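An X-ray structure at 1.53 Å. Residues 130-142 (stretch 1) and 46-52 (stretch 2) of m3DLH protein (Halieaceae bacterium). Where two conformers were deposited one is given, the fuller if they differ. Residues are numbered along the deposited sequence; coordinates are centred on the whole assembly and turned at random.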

# COMPACT_ATOMS: atom_id res chain seq x y z
N GLY A 130 -1.23 1.07 -0.03
CA GLY A 130 -0.92 0.46 -1.30
C GLY A 130 -2.04 0.67 -2.29
O GLY A 130 -3.21 0.83 -1.92
N PHE A 131 -1.66 0.66 -3.56
CA PHE A 131 -2.54 0.91 -4.69
C PHE A 131 -2.60 -0.36 -5.50
O PHE A 131 -1.57 -0.92 -5.85
CB PHE A 131 -1.99 2.09 -5.51
CG PHE A 131 -1.88 3.33 -4.71
CD1 PHE A 131 -0.77 3.57 -3.90
CD2 PHE A 131 -2.95 4.21 -4.67
CE1 PHE A 131 -0.71 4.71 -3.11
CE2 PHE A 131 -2.90 5.37 -3.88
CZ PHE A 131 -1.78 5.60 -3.09
N CYS A 132 -3.81 -0.84 -5.80
CA CYS A 132 -4.02 -2.09 -6.57
C CYS A 132 -3.25 -3.21 -5.90
O CYS A 132 -3.42 -3.43 -4.70
CB CYS A 132 -3.64 -1.90 -8.01
SG CYS A 132 -4.59 -0.72 -8.67
N PHE A 133 -2.40 -3.92 -6.64
CA PHE A 133 -1.64 -5.02 -6.05
C PHE A 133 -0.80 -4.55 -4.87
O PHE A 133 -0.58 -5.33 -3.94
CB PHE A 133 -0.74 -5.66 -7.12
CG PHE A 133 0.05 -6.83 -6.62
CD1 PHE A 133 -0.54 -8.08 -6.46
CD2 PHE A 133 1.40 -6.68 -6.31
CE1 PHE A 133 0.21 -9.18 -5.99
CE2 PHE A 133 2.15 -7.77 -5.86
CZ PHE A 133 1.56 -9.01 -5.69
N GLY A 134 -0.35 -3.29 -4.87
CA GLY A 134 0.31 -2.73 -3.69
C GLY A 134 -0.56 -2.72 -2.45
O GLY A 134 -0.06 -2.89 -1.33
N GLY A 135 -1.87 -2.51 -2.62
CA GLY A 135 -2.77 -2.59 -1.48
C GLY A 135 -2.89 -4.02 -0.98
O GLY A 135 -2.90 -4.27 0.23
N THR A 136 -3.01 -4.96 -1.92
CA THR A 136 -3.01 -6.37 -1.54
C THR A 136 -1.75 -6.68 -0.75
O THR A 136 -1.79 -7.38 0.26
CB THR A 136 -3.10 -7.23 -2.79
OG1 THR A 136 -4.05 -6.67 -3.72
CG2 THR A 136 -3.47 -8.67 -2.42
N THR A 137 -0.62 -6.12 -1.20
CA THR A 137 0.67 -6.31 -0.54
C THR A 137 0.66 -5.74 0.87
O THR A 137 1.15 -6.38 1.81
CB THR A 137 1.78 -5.65 -1.37
OG1 THR A 137 1.82 -6.27 -2.66
CG2 THR A 137 3.15 -5.85 -0.74
N ALA A 138 0.08 -4.54 1.04
CA ALA A 138 -0.01 -3.95 2.37
C ALA A 138 -0.80 -4.85 3.33
O ALA A 138 -0.44 -4.98 4.51
CB ALA A 138 -0.62 -2.55 2.26
N LEU A 139 -1.88 -5.47 2.85
CA LEU A 139 -2.66 -6.38 3.68
C LEU A 139 -1.89 -7.66 3.98
O LEU A 139 -2.04 -8.23 5.07
CB LEU A 139 -4.01 -6.68 3.02
CG LEU A 139 -4.99 -5.50 3.09
CD1 LEU A 139 -6.26 -5.84 2.29
CD2 LEU A 139 -5.32 -5.17 4.55
N GLU A 140 -1.06 -8.14 3.04
CA GLU A 140 -0.20 -9.28 3.36
C GLU A 140 0.78 -8.93 4.47
O GLU A 140 1.04 -9.74 5.36
CB GLU A 140 0.58 -9.73 2.12
CG GLU A 140 -0.29 -10.45 1.09
CD GLU A 140 -0.97 -11.67 1.66
OE1 GLU A 140 -0.29 -12.69 1.90
OE2 GLU A 140 -2.21 -11.62 1.83
N LEU A 141 1.30 -7.70 4.44
CA LEU A 141 2.21 -7.26 5.49
C LEU A 141 1.50 -7.20 6.83
O LEU A 141 2.03 -7.66 7.84
CB LEU A 141 2.77 -5.88 5.14
CG LEU A 141 3.76 -5.26 6.14
CD1 LEU A 141 5.00 -6.15 6.34
CD2 LEU A 141 4.18 -3.87 5.62
N ALA A 142 0.27 -6.69 6.84
CA ALA A 142 -0.49 -6.70 8.09
C ALA A 142 -0.75 -8.12 8.57
O ALA A 142 -0.62 -8.41 9.77
CB ALA A 142 -1.81 -5.95 7.89
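Stretch 2 (46-52) VVFPEAF

Where a strand turns sharply into a helix, the bare backbone of a glycine can let neighbouring main-chain atoms come close, while a large side chain packs against the helix residues that follow, and this m3DLH protein offers a clear example. Residues 46-48 form the end of a strand that runs parallel to 130-131, and the chain then continues extended through Pro 49 and Glu 50, then turns at Ala 51. Strand and helix axes approach to 7.8 Å, their directions 134° apart. A single backbone rung, Phe 131 N to Phe 48 O at 3.2 Å, is the one hydrogen bond between the two stretches, and the bridge pairs Gly 130 with Phe 48, CA to CA 4.4 Å.

The principal bump is Phe 48 (chi1 m). Its CB lies 3.2 Å from Gly 134 O, and its ring reaches along the helix into a pocket walled by three residues: Thr 137 CG2 packs over one face, 3.7 Å from Phe 48 CD1, while Leu 141 CD2 meets the edge, 4.0 Å from Phe 48 CE2. Ala 138 CB stands 4.0 Å from Phe 48 CD2. Gly 134 provides a second hollow, occupied by the carbonyls of Phe 48 and Pro 49; its CA approaches Pro 49 O to 3.0 Å, and a CB there would clash with both oxygens.

Beyond the strand, Glu 50 CA makes a CA-H...O contact with Phe 131 O (3.3 Å), Glu 50 OE2 comes within 2.7 Å of Cys 132 SG, and Ala 51 CB rests 3.6 Å from Phe 133 CB.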

# COMPACT_ATOMS: atom_id res chain seq x y z
N VAL A 46 4.97 3.12 4.67
CA VAL A 46 5.39 2.40 3.47
C VAL A 46 4.32 2.58 2.41
O VAL A 46 3.12 2.50 2.68
CB VAL A 46 5.60 0.90 3.74
CG1 VAL A 46 6.08 0.21 2.44
CG2 VAL A 46 6.57 0.69 4.84
N VAL A 47 4.77 2.85 1.19
CA VAL A 47 3.86 3.03 0.05
C VAL A 47 4.15 1.91 -0.95
O VAL A 47 5.20 1.89 -1.60
CB VAL A 47 4.04 4.40 -0.61
CG1 VAL A 47 3.08 4.58 -1.77
CG2 VAL A 47 3.90 5.57 0.43
N PHE A 48 3.19 0.98 -1.10
CA PHE A 48 3.36 -0.06 -2.09
C PHE A 48 2.67 0.34 -3.38
O PHE A 48 1.49 0.74 -3.37
CB PHE A 48 2.80 -1.39 -1.59
CG PHE A 48 3.58 -1.97 -0.44
CD1 PHE A 48 4.84 -2.51 -0.67
CD2 PHE A 48 3.08 -1.93 0.85
CE1 PHE A 48 5.58 -3.04 0.40
CE2 PHE A 48 3.81 -2.45 1.92
CZ PHE A 48 5.05 -2.99 1.70
N PRO A 49 3.38 0.28 -4.50
CA PRO A 49 2.84 0.76 -5.77
C PRO A 49 1.90 -0.26 -6.40
O PRO A 49 1.75 -1.39 -5.94
CB PRO A 49 4.11 0.91 -6.63
CG PRO A 49 4.95 -0.30 -6.16
CD PRO A 49 4.73 -0.29 -4.66
N GLU A 50 1.27 0.15 -7.51
CA GLU A 50 0.61 -0.81 -8.39
C GLU A 50 1.60 -1.88 -8.86
O GLU A 50 2.81 -1.70 -8.70
CB GLU A 50 -0.03 -0.09 -9.57
CG GLU A 50 -1.23 0.77 -9.18
CD GLU A 50 -2.06 1.15 -10.40
OE1 GLU A 50 -1.48 1.64 -11.39
OE2 GLU A 50 -3.29 0.96 -10.38
N ALA A 51 1.10 -2.99 -9.42
CA ALA A 51 1.98 -4.12 -9.74
C ALA A 51 2.97 -3.81 -10.85
O ALA A 51 3.92 -4.58 -11.03
CB ALA A 51 1.17 -5.36 -10.13
N PHE A 52 2.79 -2.70 -11.58
CA PHE A 52 3.85 -2.25 -12.48
C PHE A 52 5.18 -2.13 -11.76
O PHE A 52 6.23 -2.35 -12.36
CB PHE A 52 3.49 -0.89 -13.09
CG PHE A 52 2.17 -0.87 -13.78
CD1 PHE A 52 1.99 -1.56 -14.96
CD2 PHE A 52 1.12 -0.13 -13.26
CE1 PHE A 52 0.77 -1.53 -15.62
CE2 PHE A 52 -0.10 -0.10 -13.90
CZ PHE A 52 -0.28 -0.80 -15.08
O HOH W 1 -1.68 -3.67 -9.95